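Long-range contacts in copper-transporting atpase (Sulfolobus solfataricus, PDB 2YJ6), which probably couples ATP hydrolysis to the transport of metal cations across the membrane, this chain being its catalytic nucleotide-binding and phosphorylation part: residues T38-T43 against I133-R138; S104-E109 against Y122-P127; E27-I32 against G198-M203. The protein carries 1 engineered substitution. All coordinates share one frame; numbering follows the deposited sequence.

Contact 1 of 3, residues T38-T43 against I133-R138. With A99 (5'-O-[(S)-hydroxy{[(R)-hydroxy({(S)-hydroxy[(1S)-1-(2-nitrophenyl)ethoxy]phosphoryl}oxy)phosphoryl]oxy}phosphoryl]adenosine), chain C.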
loop_
_atom_site.group_PDB
_atom_site.type_symbol
_atom_site.label_atom_id
_atom_site.label_comp_id
_atom_site.label_asym_id
_atom_site.label_seq_id
_atom_site.Cartn_x
_atom_site.Cartn_y
_atom_site.Cartn_z
ATOM N N THR A 38 -1.240 -4.846 2.463
ATOM C CA THR A 38 -2.014 -5.942 3.047
ATOM C C THR A 38 -2.247 -7.053 2.011
ATOM O O THR A 38 -1.748 -8.167 2.168
ATOM C CB THR A 38 -3.345 -5.457 3.748
ATOM O OG1 THR A 38 -4.278 -4.930 2.794
ATOM C CG2 THR A 38 -3.048 -4.390 4.779
ATOM N N LEU A 39 -2.977 -6.736 0.945
ATOM C CA LEU A 39 -3.088 -7.632 -0.200
ATOM C C LEU A 39 -1.807 -7.639 -1.066
ATOM O O LEU A 39 -1.584 -8.556 -1.859
ATOM C CB LEU A 39 -4.318 -7.261 -1.030
ATOM C CG LEU A 39 -5.612 -7.270 -0.205
ATOM C CD1 LEU A 39 -6.805 -6.900 -1.056
ATOM C CD2 LEU A 39 -5.840 -8.636 0.457
ATOM N N THR A 40 -0.959 -6.628 -0.903
ATOM C CA THR A 40 0.330 -6.598 -1.596
ATOM C C THR A 40 1.466 -6.550 -0.590
ATOM O O THR A 40 1.235 -6.315 0.601
ATOM C CB THR A 40 0.457 -5.372 -2.523
ATOM O OG1 THR A 40 0.490 -4.169 -1.741
ATOM C CG2 THR A 40 -0.707 -5.305 -3.487
ATOM N N TYR A 41 2.695 -6.768 -1.058
ATOM C CA TYR A 41 3.862 -6.557 -0.201
ATOM C C TYR A 41 4.088 -5.077 0.055
ATOM O O TYR A 41 4.804 -4.710 0.989
ATOM C CB TYR A 41 5.132 -7.127 -0.822
ATOM C CG TYR A 41 5.174 -8.620 -0.865
ATOM C CD1 TYR A 41 5.667 -9.349 0.207
ATOM C CD2 TYR A 41 4.728 -9.310 -1.988
ATOM C CE1 TYR A 41 5.710 -10.732 0.170
ATOM C CE2 TYR A 41 4.766 -10.686 -2.039
ATOM C CZ TYR A 41 5.258 -11.396 -0.960
ATOM O OH TYR A 41 5.296 -12.772 -1.015
ATOM N N GLY A 42 3.480 -4.232 -0.775
ATOM C CA GLY A 42 3.706 -2.799 -0.699
ATOM C C GLY A 42 5.089 -2.417 -1.203
ATOM O O GLY A 42 5.678 -1.448 -0.729
ATOM N N THR A 43 5.603 -3.181 -2.168
ATOM C CA THR A 43 6.927 -2.935 -2.745
ATOM C C THR A 43 6.866 -2.642 -4.250
ATOM O O THR A 43 6.608 -3.537 -5.056
ATOM C CB THR A 43 7.856 -4.145 -2.548
ATOM O OG1 THR A 43 7.318 -5.276 -3.246
ATOM C CG2 THR A 43 8.002 -4.482 -1.079
ATOM N N ILE A 133 5.198 1.627 -13.180
ATOM C CA ILE A 133 5.592 1.077 -11.889
ATOM C C ILE A 133 4.439 0.312 -11.247
ATOM O O ILE A 133 3.298 0.777 -11.284
ATOM C CB ILE A 133 6.037 2.221 -10.966
ATOM C CG1 ILE A 133 7.363 2.782 -11.474
ATOM C CG2 ILE A 133 6.160 1.747 -9.534
ATOM C CD1 ILE A 133 7.865 3.957 -10.701
ATOM N N SER A 134 4.742 -0.856 -10.674
ATOM C CA SER A 134 3.727 -1.712 -10.040
ATOM C C SER A 134 4.134 -2.273 -8.672
ATOM O O SER A 134 5.301 -2.227 -8.291
ATOM C CB SER A 134 3.355 -2.884 -10.949
ATOM O OG SER A 134 2.796 -2.423 -12.166
ATOM N N ASP A 135 3.139 -2.804 -7.958
ATOM C CA ASP A 135 3.302 -3.463 -6.661
ATOM C C ASP A 135 3.291 -4.958 -6.966
ATOM O O ASP A 135 3.037 -5.340 -8.110
ATOM C CB ASP A 135 2.101 -3.108 -5.763
ATOM C CG ASP A 135 2.409 -3.188 -4.263
ATOM O OD1 ASP A 135 3.260 -4.001 -3.841
ATOM O OD2 ASP A 135 1.775 -2.419 -3.504
ATOM N N VAL A 136 3.550 -5.791 -5.953
ATOM C CA VAL A 136 3.459 -7.252 -6.066
ATOM C C VAL A 136 2.396 -7.827 -5.115
ATOM O O VAL A 136 2.470 -7.616 -3.909
ATOM C CB VAL A 136 4.797 -7.913 -5.679
ATOM C CG1 VAL A 136 4.782 -9.415 -5.989
ATOM C CG2 VAL A 136 5.951 -7.223 -6.365
ATOM N N PRO A 137 1.422 -8.582 -5.650
ATOM C CA PRO A 137 0.415 -9.253 -4.809
ATOM C C PRO A 137 0.994 -10.401 -3.967
ATOM O O PRO A 137 1.832 -11.165 -4.445
ATOM C CB PRO A 137 -0.595 -9.791 -5.827
ATOM C CG PRO A 137 0.203 -9.975 -7.083
ATOM C CD PRO A 137 1.215 -8.851 -7.084
ATOM N N ARG A 138 0.537 -10.507 -2.721
ATOM C CA ARG A 138 1.037 -11.509 -1.782
ATOM C C ARG A 138 0.778 -12.919 -2.281
ATOM O O ARG A 138 -0.236 -13.175 -2.925
ATOM C CB ARG A 138 0.419 -11.315 -0.393
ATOM C CG ARG A 138 0.913 -10.065 0.320
ATOM C CD ARG A 138 0.433 -9.991 1.769
ATOM N NE ARG A 138 1.008 -8.831 2.447
ATOM C CZ ARG A 138 2.122 -8.870 3.169
ATOM N NH1 ARG A 138 2.767 -10.016 3.330
ATOM N NH2 ARG A 138 2.593 -7.767 3.738
HETATM C "C'" A99 C . 4.237 4.225 -4.237
HETATM N N1 A99 C . 10.406 10.436 -7.974
HETATM C C2 A99 C . 9.464 10.432 -8.937
HETATM N N3 A99 C . 8.167 10.660 -8.692
HETATM C C4 A99 C . 7.736 10.921 -7.427
HETATM C C5 A99 C . 8.711 10.937 -6.323
HETATM C C6 A99 C . 10.125 10.670 -6.668
HETATM N N6 A99 C . 11.105 10.668 -5.725
HETATM N N7 A99 C . 8.019 11.208 -5.200
HETATM C C8 A99 C . 6.718 11.348 -5.552
HETATM N N9 A99 C . 6.548 11.170 -6.874
HETATM P PA A99 C . 3.209 10.731 -2.693
HETATM P PB A99 C . 3.032 7.962 -2.365
HETATM P PG A99 C . 2.054 5.804 -3.922
HETATM O "O'L" A99 C . 3.081 2.914 -6.426
HETATM O "O'M" A99 C . 3.507 0.855 -6.685
HETATM C "C1'" A99 C . 3.543 0.438 -4.017
HETATM O O1A A99 C . 1.700 10.644 -2.729
HETATM C C1B A99 C . 5.265 11.270 -7.600
HETATM O O1B A99 C . 3.964 7.268 -1.393
HETATM O O1G A99 C . 1.762 5.214 -2.560
HETATM C "C2'" A99 C . 3.662 1.695 -4.589
HETATM N "N2'" A99 C . 3.405 1.834 -5.957
HETATM O "O2'" A99 C . 3.956 9.741 -8.896
HETATM O O2A A99 C . 3.913 11.392 -1.536
HETATM C C2B A99 C . 4.589 9.915 -7.623
HETATM O O2B A99 C . 1.622 8.324 -1.946
HETATM O O2G A99 C . 3.014 4.791 -4.750
HETATM C "C3'" A99 C . 4.063 2.840 -3.728
HETATM O "O3'" A99 C . 2.418 9.177 -6.840
HETATM O O3A A99 C . 3.818 9.264 -2.874
HETATM C C3B A99 C . 3.563 9.977 -6.513
HETATM O O3B A99 C . 2.979 7.114 -3.742
HETATM O O3G A99 C . 0.889 6.178 -4.815
HETATM C "C4'" A99 C . 4.318 2.600 -2.384
HETATM O "O4'" A99 C . 4.396 12.162 -6.886
HETATM C C4B A99 C . 3.232 11.461 -6.428
HETATM C "C5'" A99 C . 4.174 1.324 -1.857
HETATM O "O5'" A99 C . 3.743 11.387 -4.064
HETATM C C5B A99 C . 2.828 11.913 -5.027
HETATM C "C6'" A99 C . 3.796 0.260 -2.665
HETATM C "CM'" A99 C . 4.870 5.068 -3.132
#
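The Tyr41 ring turns its edge to the loop that follows strand 126-134: CD2 lies 3.4 Å from Val136 O, near the ring plane, while Arg138 CA and Pro137 O approach obliquely beside CE2. CD2 also packs against Val136 CB. The guanidinium of Arg138 has Tyr41 CA over one face, offset toward the rim, and Thr38 O at its edge, near the plane. The third flat group, the Asp135 carboxylate, is gripped at both oxygens. Its CG is anti to the backbone N (chi1 -154°), which brings the carboxylate close to segment 38-43. There Thr40 OG1 donates to Asp135 OD2 over 2.8 Å from above the carboxylate plane, and Thr43 N reaches Asp135 OD1 at 3.0 Å from the other side of that plane. Val136 N donates to that same OD1 from the anti side. Thr40 OG1 is also an acceptor, taking the N-H of Gly37 and, weakly, that of Gly42, so its rotation is well fixed. Backbone bonds complete the join: Tyr41 N to Val136 O (3.0 Å, 163°) and Arg138 N to Leu39 O (3.0 Å, 178°), around the single bridge of Thr40 with Pro137. The nitrophenyl end of the bound caged ATP lies against this junction, with C6' 3.2 Å from Gly42 O and C1' 3.4 Å from Asp135 OD2. Segment 38-43 runs from the phosphorylation-domain strand 30-34 to strand 45-50 of the nucleotide-binding domain, and 133-138 returns from strand 126-134; together they form the two-segment connection between the domains, consistent with a hinge, with Thr38 and Arg138 resting on Met223 of strand 219-223.

Contact 2 of 3, residues S104-E109 against Y122-P127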
loop_
_atom_site.group_PDB
_atom_site.type_symbol
_atom_site.label_atom_id
_atom_site.label_comp_id
_atom_site.label_asym_id
_atom_site.label_seq_id
_atom_site.Cartn_x
_atom_site.Cartn_y
_atom_site.Cartn_z
ATOM N N SER A 104 25.644 18.151 -16.264
ATOM C CA SER A 104 26.203 18.627 -17.526
ATOM C C SER A 104 25.439 19.835 -18.060
ATOM O O SER A 104 25.184 19.930 -19.260
ATOM C CB SER A 104 26.203 17.507 -18.575
ATOM O OG SER A 104 27.061 16.437 -18.201
ATOM N N ASP A 105 25.061 20.740 -17.161
ATOM C CA ASP A 105 24.322 21.952 -17.525
ATOM C C ASP A 105 22.825 21.726 -17.804
ATOM O O ASP A 105 22.076 22.690 -17.973
ATOM C CB ASP A 105 24.996 22.667 -18.711
ATOM C CG ASP A 105 26.290 23.382 -18.313
ATOM O OD1 ASP A 105 26.297 24.051 -17.255
ATOM O OD2 ASP A 105 27.296 23.272 -19.055
ATOM N N LYS A 106 22.392 20.466 -17.840
ATOM C CA LYS A 106 20.999 20.141 -18.146
ATOM C C LYS A 106 20.183 20.030 -16.877
ATOM O O LYS A 106 20.662 19.517 -15.875
ATOM C CB LYS A 106 20.904 18.816 -18.915
ATOM C CG LYS A 106 21.590 18.821 -20.271
ATOM C CD LYS A 106 21.846 17.413 -20.776
ATOM C CE LYS A 106 22.052 17.423 -22.288
ATOM N NZ LYS A 106 22.284 16.075 -22.876
ATOM N N ILE A 107 18.941 20.493 -16.927
ATOM C CA ILE A 107 18.040 20.375 -15.794
ATOM C C ILE A 107 17.106 19.164 -15.944
ATOM O O ILE A 107 16.380 19.050 -16.926
ATOM C CB ILE A 107 17.179 21.642 -15.625
ATOM C CG1 ILE A 107 18.059 22.862 -15.347
ATOM C CG2 ILE A 107 16.186 21.457 -14.496
ATOM C CD1 ILE A 107 18.924 23.282 -16.526
ATOM N N ILE A 108 17.113 18.290 -14.940
ATOM C CA ILE A 108 16.388 17.025 -14.989
ATOM C C ILE A 108 15.307 16.950 -13.920
ATOM O O ILE A 108 15.596 17.090 -12.733
ATOM C CB ILE A 108 17.365 15.839 -14.791
ATOM C CG1 ILE A 108 18.353 15.771 -15.959
ATOM C CG2 ILE A 108 16.613 14.523 -14.652
ATOM C CD1 ILE A 108 19.720 16.277 -15.633
ATOM N N GLU A 109 14.064 16.725 -14.329
ATOM C CA GLU A 109 12.991 16.493 -13.369
ATOM C C GLU A 109 12.412 15.101 -13.579
ATOM O O GLU A 109 12.376 14.612 -14.715
ATOM C CB GLU A 109 11.894 17.554 -13.512
ATOM C CG GLU A 109 12.426 18.975 -13.678
ATOM C CD GLU A 109 11.377 19.938 -14.225
ATOM O OE1 GLU A 109 10.535 20.402 -13.421
ATOM O OE2 GLU A 109 11.395 20.230 -15.451
ATOM N N TYR A 122 11.774 14.777 -17.590
ATOM C CA TYR A 122 11.959 16.023 -18.331
ATOM C C TYR A 122 13.414 16.465 -18.414
ATOM O O TYR A 122 14.131 16.423 -17.413
ATOM C CB TYR A 122 11.141 17.141 -17.678
ATOM C CG TYR A 122 9.668 16.885 -17.732
ATOM C CD1 TYR A 122 9.079 15.982 -16.879
ATOM C CD2 TYR A 122 8.872 17.521 -18.668
ATOM C CE1 TYR A 122 7.717 15.730 -16.931
ATOM C CE2 TYR A 122 7.511 17.271 -18.745
ATOM C CZ TYR A 122 6.938 16.376 -17.871
ATOM O OH TYR A 122 5.580 16.124 -17.932
ATOM N N ILE A 123 13.849 16.897 -19.599
ATOM C CA ILE A 123 15.164 17.512 -19.746
ATOM C C ILE A 123 15.039 18.912 -20.339
ATOM O O ILE A 123 14.642 19.072 -21.496
ATOM C CB ILE A 123 16.143 16.657 -20.577
ATOM C CG1 ILE A 123 16.375 15.315 -19.881
ATOM C CG2 ILE A 123 17.461 17.380 -20.757
ATOM C CD1 ILE A 123 17.479 14.512 -20.493
ATOM N N ASN A 124 15.362 19.913 -19.519
ATOM C CA ASN A 124 15.161 21.322 -19.858
ATOM C C ASN A 124 13.725 21.621 -20.328
ATOM O O ASN A 124 13.516 22.340 -21.296
ATOM C CB ASN A 124 16.217 21.809 -20.865
ATOM C CG ASN A 124 17.621 21.940 -20.235
ATOM O OD1 ASN A 124 17.753 22.322 -19.072
ATOM N ND2 ASN A 124 18.660 21.618 -21.006
ATOM N N GLY A 125 12.746 21.060 -19.618
ATOM C CA GLY A 125 11.340 21.293 -19.909
ATOM C C GLY A 125 10.682 20.386 -20.949
ATOM O O GLY A 125 9.476 20.458 -21.142
ATOM N N GLU A 126 11.467 19.542 -21.621
ATOM C CA GLU A 126 10.955 18.650 -22.672
ATOM C C GLU A 126 10.765 17.217 -22.155
ATOM O O GLU A 126 11.708 16.614 -21.655
ATOM C CB GLU A 126 11.921 18.663 -23.873
ATOM C CG GLU A 126 11.563 17.730 -25.054
ATOM C CD GLU A 126 12.521 17.876 -26.267
ATOM O OE1 GLU A 126 13.758 17.873 -26.084
ATOM O OE2 GLU A 126 12.034 18.002 -27.408
ATOM N N PRO A 127 9.547 16.651 -22.292
ATOM C CA PRO A 127 9.346 15.262 -21.846
ATOM C C PRO A 127 9.991 14.220 -22.775
ATOM O O PRO A 127 9.566 14.083 -23.919
ATOM C CB PRO A 127 7.825 15.119 -21.821
ATOM C CG PRO A 127 7.334 16.128 -22.815
ATOM C CD PRO A 127 8.293 17.279 -22.745
HETATM O O HOH W 1 13.657 19.884 -17.282
#
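Ile107 O is gripped from several directions. Asn124 N donates to it at 2.9 Å, in the carbonyl plane and nearly straight (172°), a water adds a second hydrogen bond, and Ile123 CA makes a CA-H...O contact at 3.4 Å. That water also donates to Glu109 OE2 and accepts from Gly125 N, so one molecule ties the 106-109 strand to the turn opposite. Asn124 answers with its side chain: OD1 takes the N-H of Ile107 at 3.1 Å, the donor standing 50° above the amide's carbonyl plane rather than on a lone pair. Its CG lies beside the backbone N (chi1 -71°), which folds the amide back over the end of the strand, crossing the Lys106 side chain at about a right angle, with ND2 4.1 Å from Lys106 CG. Further along, Glu109 and Tyr122 form a hydrogen-bonded antiparallel pair, N to O in both directions, with Tyr122 N to Glu109 O the shorter at 2.9 Å. On their face of the sheet Glu109 OE2 comes 3.8 Å from Tyr122 CB. Ile108 and Ile123, a non-hydrogen-bonded pair, point to the other face and touch loosely through their CG1 atoms at 4.4 Å; Ile108 also packs on Ile103 of strand 98-103. Asn124 and Gly125 occupy the corners of a type I' turn closed by paired Ile123 and Glu126 backbone bonds; at the backbone angles of Gly125 a CB would run into the carbonyl O of Asn124. Strands 106-112 and 119-123 make one antiparallel hairpin and this two-residue turn starts the next, into 126-134, both within the nucleotide-binding domain's antiparallel sheet.

Contact 3 of 3, residues E27-I32 against G198-M203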
loop_
_atom_site.group_PDB
_atom_site.type_symbol
_atom_site.label_atom_id
_atom_site.label_comp_id
_atom_site.label_asym_id
_atom_site.label_seq_id
_atom_site.Cartn_x
_atom_site.Cartn_y
_atom_site.Cartn_z
ATOM N N GLU A 27 -19.212 -9.402 17.087
ATOM C CA GLU A 27 -20.269 -8.628 16.442
ATOM C C GLU A 27 -19.958 -8.198 15.003
ATOM O O GLU A 27 -20.849 -7.728 14.286
ATOM C CB GLU A 27 -20.570 -7.386 17.277
ATOM C CG GLU A 27 -20.393 -7.588 18.776
ATOM C CD GLU A 27 -20.357 -6.267 19.538
ATOM O OE1 GLU A 27 -20.889 -5.260 19.013
ATOM O OE2 GLU A 27 -19.785 -6.237 20.656
ATOM N N ILE A 28 -18.702 -8.351 14.584
ATOM C CA ILE A 28 -18.255 -7.859 13.280
ATOM C C ILE A 28 -19.080 -8.452 12.131
ATOM O O ILE A 28 -19.295 -9.665 12.074
ATOM C CB ILE A 28 -16.756 -8.199 13.020
ATOM C CG1 ILE A 28 -15.854 -7.516 14.046
ATOM C CG2 ILE A 28 -16.338 -7.747 11.634
ATOM C CD1 ILE A 28 -15.853 -6.012 13.930
ATOM N N ASP A 29 -19.529 -7.611 11.205
ATOM C CA ASP A 29 -20.168 -8.143 10.004
ATOM C C ASP A 29 -19.479 -7.736 8.693
ATOM O O ASP A 29 -19.862 -8.226 7.630
ATOM C CB ASP A 29 -21.645 -7.756 9.960
ATOM C CG ASP A 29 -21.846 -6.264 9.872
ATOM O OD1 ASP A 29 -21.661 -5.720 8.764
ATOM O OD2 ASP A 29 -22.197 -5.641 10.901
ATOM N N THR A 30 -18.471 -6.857 8.772
ATOM C CA THR A 30 -17.796 -6.329 7.576
ATOM C C THR A 30 -16.262 -6.309 7.667
ATOM O O THR A 30 -15.697 -5.858 8.656
ATOM C CB THR A 30 -18.291 -4.909 7.227
ATOM O OG1 THR A 30 -19.713 -4.920 7.054
ATOM C CG2 THR A 30 -17.649 -4.410 5.945
ATOM N N ILE A 31 -15.610 -6.800 6.617
ATOM C CA ILE A 31 -14.153 -6.810 6.521
ATOM C C ILE A 31 -13.677 -5.846 5.434
ATOM O O ILE A 31 -14.055 -5.994 4.268
ATOM C CB ILE A 31 -13.637 -8.182 6.093
ATOM C CG1 ILE A 31 -14.373 -9.305 6.838
ATOM C CG2 ILE A 31 -12.120 -8.249 6.272
ATOM C CD1 ILE A 31 -13.817 -9.595 8.223
ATOM N N ILE A 32 -12.839 -4.882 5.807
ATOM C CA ILE A 32 -12.302 -3.915 4.848
ATOM C C ILE A 32 -10.781 -3.971 4.717
ATOM O O ILE A 32 -10.058 -3.844 5.696
ATOM C CB ILE A 32 -12.696 -2.483 5.195
ATOM C CG1 ILE A 32 -14.211 -2.322 5.071
ATOM C CG2 ILE A 32 -11.946 -1.505 4.280
ATOM C CD1 ILE A 32 -14.710 -0.939 5.376
ATOM N N GLY A 198 -25.730 0.678 10.214
ATOM C CA GLY A 198 -25.899 -0.695 10.643
ATOM C C GLY A 198 -24.657 -1.531 10.844
ATOM O O GLY A 198 -24.597 -2.352 11.761
ATOM N N ASN A 199 -23.664 -1.330 9.989
ATOM C CA ASN A 199 -22.540 -2.257 9.884
ATOM C C ASN A 199 -21.510 -2.168 11.007
ATOM O O ASN A 199 -21.224 -1.086 11.503
ATOM C CB ASN A 199 -21.866 -2.071 8.532
ATOM C CG ASN A 199 -22.836 -2.243 7.381
ATOM O OD1 ASN A 199 -22.695 -3.157 6.568
ATOM N ND2 ASN A 199 -23.838 -1.369 7.313
ATOM N N LYS A 200 -20.970 -3.318 11.410
ATOM C CA LYS A 200 -19.881 -3.366 12.381
ATOM C C LYS A 200 -18.581 -3.702 11.648
ATOM O O LYS A 200 -18.456 -4.762 11.032
ATOM C CB LYS A 200 -20.173 -4.388 13.475
ATOM C CG LYS A 200 -21.187 -3.907 14.509
ATOM C CD LYS A 200 -20.813 -2.523 14.996
ATOM C CE LYS A 200 -21.364 -2.249 16.379
ATOM N NZ LYS A 200 -20.861 -0.938 16.900
ATOM N N VAL A 201 -17.612 -2.794 11.708
ATOM C CA VAL A 201 -16.507 -2.835 10.753
ATOM C C VAL A 201 -15.150 -3.231 11.337
ATOM O O VAL A 201 -14.626 -2.572 12.233
ATOM C CB VAL A 201 -16.386 -1.486 10.003
ATOM C CG1 VAL A 201 -15.178 -1.482 9.078
ATOM C CG2 VAL A 201 -17.657 -1.210 9.222
ATOM N N LEU A 202 -14.588 -4.316 10.812
ATOM C CA LEU A 202 -13.191 -4.642 11.053
ATOM C C LEU A 202 -12.309 -4.235 9.845
ATOM O O LEU A 202 -12.594 -4.598 8.691
ATOM C CB LEU A 202 -13.026 -6.119 11.388
ATOM C CG LEU A 202 -11.595 -6.478 11.799
ATOM C CD1 LEU A 202 -11.567 -7.648 12.763
ATOM C CD2 LEU A 202 -10.713 -6.739 10.572
ATOM N N MET A 203 -11.259 -3.465 10.119
ATOM C CA MET A 203 -10.404 -2.924 9.059
ATOM C C MET A 203 -8.933 -3.259 9.279
ATOM O O MET A 203 -8.435 -3.154 10.395
ATOM C CB MET A 203 -10.563 -1.401 8.908
ATOM C CG MET A 203 -9.558 -0.800 7.905
ATOM S SD MET A 203 -9.621 0.977 7.590
ATOM C CE MET A 203 -10.877 1.027 6.332
#
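Glu27 lies alongside Lys200, the two side chains running in one direction, and its carbonyl O sits 3.5 Å from Lys200 CB; the ammonium itself pairs with Asp218. Ile28 then crosses Leu202 at about a right angle, its CG2 3.7 Å from Leu202 CB, and both residues pack on Val219 of strand 219-223. At Asp29 the contact turns polar. CG stands between the backbone N and the carbonyl carbon (chi1 63°), which brings OD2 over to segment 198-203 to accept Lys200 N at 2.7 Å, from above the carboxylate plane. The other oxygen, OD1, receives the hydroxyl of Thr30, so the carboxylate is held at both ends. Asp29 N and Thr30 N converge on Lys200 O, a shared acceptor just before the two strands begin. Replacing Asp29 by an alanine would probably leave Lys200 N without its acceptor and the Thr30 hydroxyl free to turn. From Thr30 on the pairing is regular and parallel: Leu202 N donates to Thr30 O, and Ile31 CA approaches Leu202 O at 3.5 Å in a CA-H...O contact. Ile31 and Leu202 project from one face of the sheet. Ile32 N closes the series on Leu202 O at 2.9 Å. On the face shared by Thr30, Val201, Ile32 and Met203, Ile32 forks between two partners: CD1 reaches Val201 CG1 at 3.8 Å, and CG2 presses on Met203 CE at 3.4 Å, tighter than usual for carbons. Helix 184-196 covers this pair through Ile191. Strands 30-32 and 201-203, inclined by 25° with axes 4.8 Å apart, are adjacent inner strands in the parallel core of the Rossmann-like sheet that defines the haloacid dehalogenase fold of P-type ATPase phosphorylation domains.

How the contacts relate
From the N terminus the chain first enters contact 3 at 27-32, then contact 1 at 38-43, then contact 2 at 104-109. The second segments follow in reverse order: 122-127 closes contact 2, 133-138 closes contact 1 and 198-203 closes contact 3. The three loops are therefore concentric and none cross. Contact 3 pairs two inner strands of the phosphorylation domain's central sheet, contact 1 gathers the outgoing and returning linkers, and contact 2 shapes the distal part of the nucleotide-binding sheet. Strand 126-134 physically links contacts 1 and 2, whose centres lie 31 Å apart; contacts 2 and 3, on opposite sides of the chain's centre, are 50 Å apart between centres.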